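Local structure of oxidoreductase, NAD-binding/iron-sulfur cluster-binding protein (Nitratireductor pacificus pht-3B, 6ZXU) at residues E162-T167 / G387-A392; R195-F198 / A202-D205; G461-H466 / I517-D522. The protein acts as a catabolic reductive dehalogenase, holding cobalamin and two iron-sulfur clusters and probably using them to remove halogen from organohalide substrates. One frame throughout, in Å; residues are numbered along the deposited sequence.

Interaction 1: E162-T167 / G387-A392; sequences EWIRGT and GYYLGA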
loop_
_atom_site.group_PDB
_atom_site.type_symbol
_atom_site.label_atom_id
_atom_site.label_comp_id
_atom_site.label_asym_id
_atom_site.label_seq_id
_atom_site.Cartn_x
_atom_site.Cartn_y
_atom_site.Cartn_z
ATOM N N GLU A 162 17.112 20.503 0.848
ATOM C CA GLU A 162 16.340 21.751 0.940
ATOM C C GLU A 162 14.840 21.531 0.809
ATOM O O GLU A 162 14.031 22.311 1.360
ATOM C CB GLU A 162 16.804 22.760 -0.193
ATOM N N TRP A 163 14.424 20.499 0.069
ATOM C CA TRP A 163 13.001 20.217 -0.046
ATOM C C TRP A 163 12.382 19.736 1.278
ATOM O O TRP A 163 11.217 19.940 1.534
ATOM C CB TRP A 163 12.745 19.152 -1.073
ATOM C CG TRP A 163 13.192 19.446 -2.485
ATOM C CD1 TRP A 163 13.792 20.584 -2.936
ATOM C CD2 TRP A 163 13.030 18.597 -3.616
ATOM N NE1 TRP A 163 14.031 20.483 -4.272
ATOM C CE2 TRP A 163 13.582 19.267 -4.719
ATOM C CE3 TRP A 163 12.551 17.296 -3.796
ATOM C CZ2 TRP A 163 13.659 18.676 -5.996
ATOM C CZ3 TRP A 163 12.571 16.719 -5.086
ATOM C CH2 TRP A 163 13.108 17.430 -6.170
ATOM N N ILE A 164 13.183 19.100 2.114
ATOM C CA ILE A 164 12.703 18.297 3.232
ATOM C C ILE A 164 13.022 18.894 4.588
ATOM O O ILE A 164 12.226 18.748 5.516
ATOM C CB ILE A 164 13.303 16.853 3.109
ATOM C CG1 ILE A 164 12.623 16.118 1.982
ATOM C CG2 ILE A 164 13.198 16.044 4.385
ATOM C CD1 ILE A 164 13.409 14.943 1.450
ATOM N N ARG A 165 14.149 19.570 4.687
ATOM C CA ARG A 165 14.604 20.140 5.977
ATOM C C ARG A 165 13.581 21.036 6.638
ATOM O O ARG A 165 12.979 21.865 5.967
ATOM C CB ARG A 165 15.919 20.907 5.787
ATOM C CG ARG A 165 16.655 21.114 7.112
ATOM C CD ARG A 165 18.156 20.929 6.921
ATOM N NE ARG A 165 18.537 19.512 6.649
ATOM C CZ ARG A 165 19.685 19.113 6.056
ATOM N NH1 ARG A 165 20.629 20.012 5.662
ATOM N NH2 ARG A 165 19.884 17.788 5.840
ATOM N N GLY A 166 13.302 20.778 7.906
ATOM C CA GLY A 166 12.329 21.534 8.620
ATOM C C GLY A 166 10.868 21.147 8.411
ATOM O O GLY A 166 9.994 21.797 8.960
ATOM N N THR A 167 10.575 20.099 7.637
ATOM C CA THR A 167 9.194 19.730 7.350
ATOM C C THR A 167 8.715 18.466 8.114
ATOM O O THR A 167 7.610 18.038 7.918
ATOM C CB THR A 167 9.000 19.433 5.851
ATOM O OG1 THR A 167 9.725 18.236 5.514
ATOM C CG2 THR A 167 9.485 20.602 4.999
ATOM N N GLY A 387 10.255 10.484 -1.953
ATOM C CA GLY A 387 9.281 9.363 -1.818
ATOM C C GLY A 387 9.560 8.507 -0.585
ATOM O O GLY A 387 8.625 8.177 0.124
ATOM N N TYR A 388 10.822 8.229 -0.270
ATOM C CA TYR A 388 11.165 7.388 0.903
ATOM C C TYR A 388 10.857 8.104 2.205
ATOM O O TYR A 388 10.207 7.560 3.090
ATOM C CB TYR A 388 12.592 6.883 0.822
ATOM C CG TYR A 388 12.799 5.940 -0.346
ATOM C CD1 TYR A 388 12.064 4.735 -0.451
ATOM C CD2 TYR A 388 13.724 6.193 -1.313
ATOM C CE1 TYR A 388 12.234 3.898 -1.513
ATOM C CE2 TYR A 388 13.929 5.314 -2.395
ATOM C CZ TYR A 388 13.180 4.188 -2.493
ATOM O OH TYR A 388 13.347 3.293 -3.541
ATOM N N TYR A 389 11.109 9.402 2.221
ATOM C CA TYR A 389 10.764 10.245 3.349
ATOM C C TYR A 389 9.304 10.231 3.682
ATOM O O TYR A 389 8.915 10.278 4.854
ATOM C CB TYR A 389 11.202 11.714 3.049
ATOM C CG TYR A 389 10.765 12.736 4.031
ATOM C CD1 TYR A 389 11.251 12.768 5.364
ATOM C CD2 TYR A 389 9.909 13.738 3.650
ATOM C CE1 TYR A 389 10.890 13.795 6.252
ATOM C CE2 TYR A 389 9.571 14.770 4.521
ATOM C CZ TYR A 389 10.072 14.768 5.830
ATOM O OH TYR A 389 9.687 15.783 6.641
ATOM N N LEU A 390 8.476 10.229 2.655
ATOM C CA LEU A 390 7.046 10.299 2.834
ATOM C C LEU A 390 6.446 8.951 3.073
ATOM O O LEU A 390 5.290 8.849 3.470
ATOM C CB LEU A 390 6.379 10.960 1.595
ATOM C CG LEU A 390 6.719 12.428 1.334
ATOM C CD1 LEU A 390 6.264 12.843 -0.045
ATOM C CD2 LEU A 390 6.002 13.255 2.398
ATOM N N GLY A 391 7.186 7.896 2.841
ATOM C CA GLY A 391 6.717 6.525 3.208
ATOM C C GLY A 391 6.639 5.488 2.110
ATOM O O GLY A 391 6.072 4.419 2.317
ATOM N N ALA A 392 7.143 5.793 0.908
ATOM C CA ALA A 392 7.153 4.765 -0.142
ATOM C C ALA A 392 8.067 3.608 0.220
ATOM O O ALA A 392 9.063 3.784 0.893
ATOM C CB ALA A 392 7.565 5.393 -1.474
#
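Ile164 sets its CG2 methyl over the middle of one face of the Tyr389 ring, a CH-pi contact with CG2 3.6 Å from the ring centroid. CG1 lies alongside, 4.0 Å from Tyr389 CD2, so both branches rest on the ring. At the far end of the ring, Tyr389 OH donates to Thr167 OG1 over 2.7 Å. Thr167 OG1 in turn donates to Ile164 O over 2.6 Å, approaching at 131° to the C=O bond and tilted slightly from the carbonyl plane. Thr167 N also donates to Ile164 O, and two donors thus grip one carbonyl. On Tyr389, CG anti to the backbone N (chi1 172°) carries the ring to Ile164 and Thr167. A phenylalanine here would probably leave Thr167 OG1 without its donor and the far end of the ring untied from the turn. Farther out, Arg171 makes a cation-pi contact with Tyr389 and bonds its carbonyl. The threonine is positioned by a type II beta turn from Ile164 to Thr167, with Gly166 at positive phi, linking short helix 161-164 to helix 168-190. The turn packs against the C-terminal end of helix 376-390, which closes at Gly391 in a Schellman motif.

Interaction 2: R195-F198 / A202-D205; sequences RGHF and AQVD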
loop_
_atom_site.group_PDB
_atom_site.type_symbol
_atom_site.label_atom_id
_atom_site.label_comp_id
_atom_site.label_asym_id
_atom_site.label_seq_id
_atom_site.Cartn_x
_atom_site.Cartn_y
_atom_site.Cartn_z
ATOM N N ARG A 195 -13.884 10.612 17.803
ATOM C CA ARG A 195 -13.341 11.823 17.254
ATOM C C ARG A 195 -11.812 11.701 17.221
ATOM O O ARG A 195 -11.187 11.224 18.192
ATOM C CB ARG A 195 -13.744 12.989 18.134
ATOM C CG ARG A 195 -13.030 14.311 17.936
ATOM C CD ARG A 195 -13.317 14.925 16.626
ATOM N NE ARG A 195 -13.278 16.393 16.614
ATOM C CZ ARG A 195 -12.226 17.187 16.528
ATOM N NH1 ARG A 195 -10.968 16.768 16.480
ATOM N NH2 ARG A 195 -12.448 18.519 16.486
ATOM N N GLY A 196 -11.187 12.099 16.097
ATOM C CA GLY A 196 -9.760 12.075 15.942
ATOM C C GLY A 196 -9.169 13.409 16.291
ATOM O O GLY A 196 -9.830 14.448 16.185
ATOM N N HIS A 197 -7.942 13.371 16.735
ATOM C CA HIS A 197 -7.230 14.549 17.162
ATOM C C HIS A 197 -5.807 14.482 16.741
ATOM O O HIS A 197 -5.177 13.395 16.794
ATOM C CB HIS A 197 -7.285 14.700 18.737
ATOM C CG HIS A 197 -8.628 14.504 19.346
ATOM N ND1 HIS A 197 -9.424 15.538 19.800
ATOM C CD2 HIS A 197 -9.334 13.378 19.576
ATOM C CE1 HIS A 197 -10.540 15.056 20.296
ATOM N NE2 HIS A 197 -10.508 13.746 20.187
ATOM N N PHE A 198 -5.218 15.616 16.390
ATOM C CA PHE A 198 -3.792 15.686 16.187
ATOM C C PHE A 198 -3.430 17.137 16.370
ATOM O O PHE A 198 -4.290 17.953 16.698
ATOM C CB PHE A 198 -3.376 15.146 14.810
ATOM C CG PHE A 198 -3.617 16.106 13.670
ATOM C CD1 PHE A 198 -4.892 16.389 13.306
ATOM C CD2 PHE A 198 -2.567 16.715 13.006
ATOM C CE1 PHE A 198 -5.119 17.295 12.296
ATOM C CE2 PHE A 198 -2.782 17.575 11.964
ATOM C CZ PHE A 198 -4.073 17.918 11.659
ATOM N N ALA A 202 -7.141 19.516 17.759
ATOM C CA ALA A 202 -7.246 18.646 18.957
ATOM C C ALA A 202 -8.186 19.303 19.980
ATOM O O ALA A 202 -8.076 20.473 20.236
ATOM C CB ALA A 202 -5.856 18.422 19.567
ATOM N N GLN A 203 -9.048 18.504 20.572
ATOM C CA GLN A 203 -9.887 18.888 21.745
ATOM C C GLN A 203 -9.363 18.362 23.084
ATOM O O GLN A 203 -10.061 18.445 24.056
ATOM C CB GLN A 203 -11.314 18.371 21.551
ATOM C CG GLN A 203 -11.965 18.851 20.262
ATOM C CD GLN A 203 -13.270 18.151 20.025
ATOM O OE1 GLN A 203 -13.498 16.990 20.462
ATOM N NE2 GLN A 203 -14.161 18.840 19.346
ATOM N N VAL A 204 -8.187 17.730 23.093
ATOM C CA VAL A 204 -7.632 17.088 24.282
ATOM C C VAL A 204 -6.165 17.369 24.332
ATOM O O VAL A 204 -5.571 17.861 23.335
ATOM C CB VAL A 204 -7.848 15.574 24.281
ATOM C CG1 VAL A 204 -9.306 15.234 24.336
ATOM C CG2 VAL A 204 -7.191 14.930 23.050
ATOM N N ASP A 205 -5.548 17.058 25.469
ATOM C CA ASP A 205 -4.112 17.336 25.677
ATOM C C ASP A 205 -3.325 16.105 25.218
ATOM O O ASP A 205 -3.201 15.131 25.950
ATOM C CB ASP A 205 -3.800 17.633 27.154
ATOM C CG ASP A 205 -2.399 18.171 27.371
ATOM O OD1 ASP A 205 -1.400 17.769 26.719
ATOM O OD2 ASP A 205 -2.262 19.008 28.275
#
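His197 carries CG anti to its own carbonyl carbon (chi1 -46°), which turns the ND1 edge of the ring to the backbone of Gln203. Arg195, two residues earlier on the same strand, bends at chi2 (66°) and turns a face of its guanidinium to the Gln203 amide, the two side chains crossing at about a right angle. Gln203 N donates to His197 ND1 over 3.1 Å in an almost straight bond lying near the ring plane. Ala202 CA sits at the same edge, 3.9 Å from His197 ND1. Over one face of the imidazole comes Val204 CG2, a CH-pi contact 4.1 Å from the ring centroid. Since ND1 accepts and NE2 is hydrogen-bonded to Thr238 OG1, the ring is probably the neutral form protonated on NE2, held by a bond on each nitrogen. Thr238 belongs to strand 232-239, the neighbour of strand 194-198, which is an outermost strand of a four-stranded antiparallel sheet. The chain turns back on this edge strand before entering helix 206-212, whose N-cap is Asp205, with OD1 bonded to Arg208 N. The amide of Gln203 lies over one face of the guanidinium, CD toward its rim and 3.8 Å from Arg195 CZ, the two planes 32° apart. Arg195 NH2 and Gln203 NE2 come within 3.3 Å, but both are donors and form no bond. Arg195 NH1 instead donates to Gly196 O at 2.6 Å, within the guanidinium plane, and NH2 forms a salt bridge with Asp201, in the short connection between the two segments.

Interaction 3: G461-H466 / I517-D522; sequences GVMAAH and IVFTTD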
loop_
_atom_site.group_PDB
_atom_site.type_symbol
_atom_site.label_atom_id
_atom_site.label_comp_id
_atom_site.label_asym_id
_atom_site.label_seq_id
_atom_site.Cartn_x
_atom_site.Cartn_y
_atom_site.Cartn_z
ATOM N N GLY A 461 0.346 12.642 -4.175
ATOM C CA GLY A 461 -0.312 13.944 -4.197
ATOM C C GLY A 461 0.612 15.006 -3.696
ATOM O O GLY A 461 0.737 16.069 -4.281
ATOM N N VAL A 462 1.294 14.723 -2.592
ATOM C CA VAL A 462 2.268 15.660 -2.009
ATOM C C VAL A 462 3.423 15.882 -2.977
ATOM O O VAL A 462 3.855 17.010 -3.211
ATOM C CB VAL A 462 2.764 15.146 -0.635
ATOM C CG1 VAL A 462 3.978 15.906 -0.228
ATOM C CG2 VAL A 462 1.706 15.355 0.402
ATOM N N MET A 463 3.949 14.821 -3.562
ATOM C CA MET A 463 5.109 14.910 -4.434
ATOM C C MET A 463 4.807 15.693 -5.700
ATOM O O MET A 463 5.604 16.531 -6.115
ATOM C CB MET A 463 5.648 13.529 -4.759
ATOM C CG MET A 463 6.349 12.900 -3.538
ATOM S SD MET A 463 6.825 11.197 -3.846
ATOM C CE MET A 463 8.296 11.426 -4.843
ATOM N N ALA A 464 3.710 15.403 -6.341
ATOM C CA ALA A 464 3.280 16.134 -7.506
ATOM C C ALA A 464 3.043 17.610 -7.179
ATOM O O ALA A 464 3.403 18.487 -7.969
ATOM C CB ALA A 464 2.052 15.513 -8.096
ATOM N N ALA A 465 2.491 17.906 -6.006
ATOM C CA ALA A 465 2.294 19.326 -5.575
ATOM C C ALA A 465 3.593 20.034 -5.421
ATOM O O ALA A 465 3.729 21.207 -5.824
ATOM C CB ALA A 465 1.521 19.412 -4.285
ATOM N N HIS A 466 4.642 19.334 -4.986
ATOM C CA HIS A 466 5.940 19.934 -4.886
ATOM C C HIS A 466 6.563 20.214 -6.212
ATOM O O HIS A 466 7.162 21.261 -6.443
ATOM C CB HIS A 466 6.906 19.101 -3.995
ATOM C CG HIS A 466 8.172 19.824 -3.654
ATOM N ND1 HIS A 466 8.190 21.017 -2.952
ATOM C CD2 HIS A 466 9.454 19.511 -3.898
ATOM C CE1 HIS A 466 9.432 21.422 -2.820
ATOM N NE2 HIS A 466 10.223 20.528 -3.389
ATOM N N ILE A 517 1.450 3.456 -7.062
ATOM C CA ILE A 517 0.920 4.774 -7.410
ATOM C C ILE A 517 1.916 5.365 -8.418
ATOM O O ILE A 517 3.119 5.130 -8.352
ATOM C CB ILE A 517 0.759 5.636 -6.122
ATOM C CG1 ILE A 517 0.073 6.983 -6.381
ATOM C CG2 ILE A 517 2.115 5.882 -5.454
ATOM C CD1 ILE A 517 -1.358 6.931 -6.633
ATOM N N VAL A 518 1.398 6.101 -9.359
ATOM C CA VAL A 518 2.169 6.816 -10.366
ATOM C C VAL A 518 1.802 8.291 -10.335
ATOM O O VAL A 518 0.649 8.661 -10.146
ATOM C CB VAL A 518 1.920 6.272 -11.776
ATOM C CG1 VAL A 518 2.728 7.030 -12.779
ATOM C CG2 VAL A 518 2.251 4.824 -11.871
ATOM N N PHE A 519 2.814 9.168 -10.368
ATOM C CA PHE A 519 2.552 10.521 -10.801
ATOM C C PHE A 519 3.430 10.849 -11.958
ATOM O O PHE A 519 4.595 10.467 -11.993
ATOM C CB PHE A 519 2.643 11.614 -9.714
ATOM C CG PHE A 519 4.003 11.960 -9.295
ATOM C CD1 PHE A 519 4.603 11.296 -8.210
ATOM C CD2 PHE A 519 4.661 13.054 -9.859
ATOM C CE1 PHE A 519 5.858 11.647 -7.781
ATOM C CE2 PHE A 519 5.943 13.383 -9.433
ATOM C CZ PHE A 519 6.533 12.682 -8.413
ATOM N N THR A 520 2.822 11.520 -12.933
ATOM C CA THR A 520 3.556 11.985 -14.111
ATOM C C THR A 520 4.019 13.419 -13.892
ATOM O O THR A 520 3.405 14.160 -13.130
ATOM C CB THR A 520 2.730 11.841 -15.360
ATOM O OG1 THR A 520 1.455 12.470 -15.207
ATOM C CG2 THR A 520 2.509 10.314 -15.657
ATOM N N THR A 521 5.098 13.785 -14.554
ATOM C CA THR A 521 5.659 15.099 -14.423
ATOM C C THR A 521 6.523 15.463 -15.608
ATOM O O THR A 521 7.016 14.616 -16.315
ATOM C CB THR A 521 6.442 15.234 -13.103
ATOM O OG1 THR A 521 6.864 16.596 -12.876
ATOM C CG2 THR A 521 7.615 14.298 -12.975
ATOM N N ASP A 522 6.816 16.781 -15.714
ATOM C CA ASP A 522 7.855 17.303 -16.628
ATOM C C ASP A 522 9.200 17.574 -15.985
ATOM O O ASP A 522 10.165 17.876 -16.696
ATOM C CB ASP A 522 7.338 18.587 -17.338
ATOM C CG ASP A 522 6.224 18.293 -18.313
ATOM O OD1 ASP A 522 6.221 17.156 -18.957
ATOM O OD2 ASP A 522 5.327 19.192 -18.393
#
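The Phe519 ring lies against helix backbone: Ala464 N stands 4.2 Å above the ring plane, over its centre, with Ala464 CA and the carbonyl carbon of Met463 over the same face. The small Ala464 side chain is consistent with the close approach of the main chains, 6.5 Å between the CA atoms of Ala464 and Phe519. Its methyl, CB, meets the ring near its base, 4.0 Å from Phe519 CD2. Met463 covers the other side of the rim, its CB 3.6 Å from Phe519 CE1. Its chain bends at chi3 (78°), returning the CE methyl to 3.8 Å from Phe519 CE1. SD makes a Met-aromatic contact, oblique to the ring and 5.3 Å from its centroid. On the strand, the first torsion of Phe519 (chi1 74°) places CG between the backbone N and the carbonyl carbon and projects the ring at the helix. Ala460 and Cys467 of helix 445-469 also touch the ring, and Val424 of the adjacent strand touches it too, while Met463 reaches on to Ile383 and Leu386 of helix 376-390. Thr520 turns away from the helix, its hydroxyl bonded to His420 and His477. This helix-on-sheet packing belongs to the core near the cobalamin site: the Phe519 side chain is about 12 Å from the bound cobalamin, and Ser514, Lys515 and Ser516 of its strand bind the cofactor. With no hydrogen bond across it, the contact is apolar, and burial and close packing probably restrict the ring.

Overall arrangement
Along the chain, interaction 2 is nested inside the loop closed by interaction 1, and interaction 3 follows both. Interactions 1 and 3 have centres 14 Å apart and touch: Trp163 meets His466 edge-to-face, and Leu390 packs on Val462 and Met463, joining helices 161-164, 376-390 and 445-469. Interaction 2 stands apart, its centre 25 Å from that of interaction 1 and 30 Å from that of interaction 3. It lies on an edge strand of the sheet 121-126, 142-149, 232-239, 194-198, whereas interaction 3 uses an inner strand of a second sheet with the same 1-2-4-3 order. Interaction 1 thus joins the regions around these two sheets; the second region supplies many of the cobalamin-binding residues.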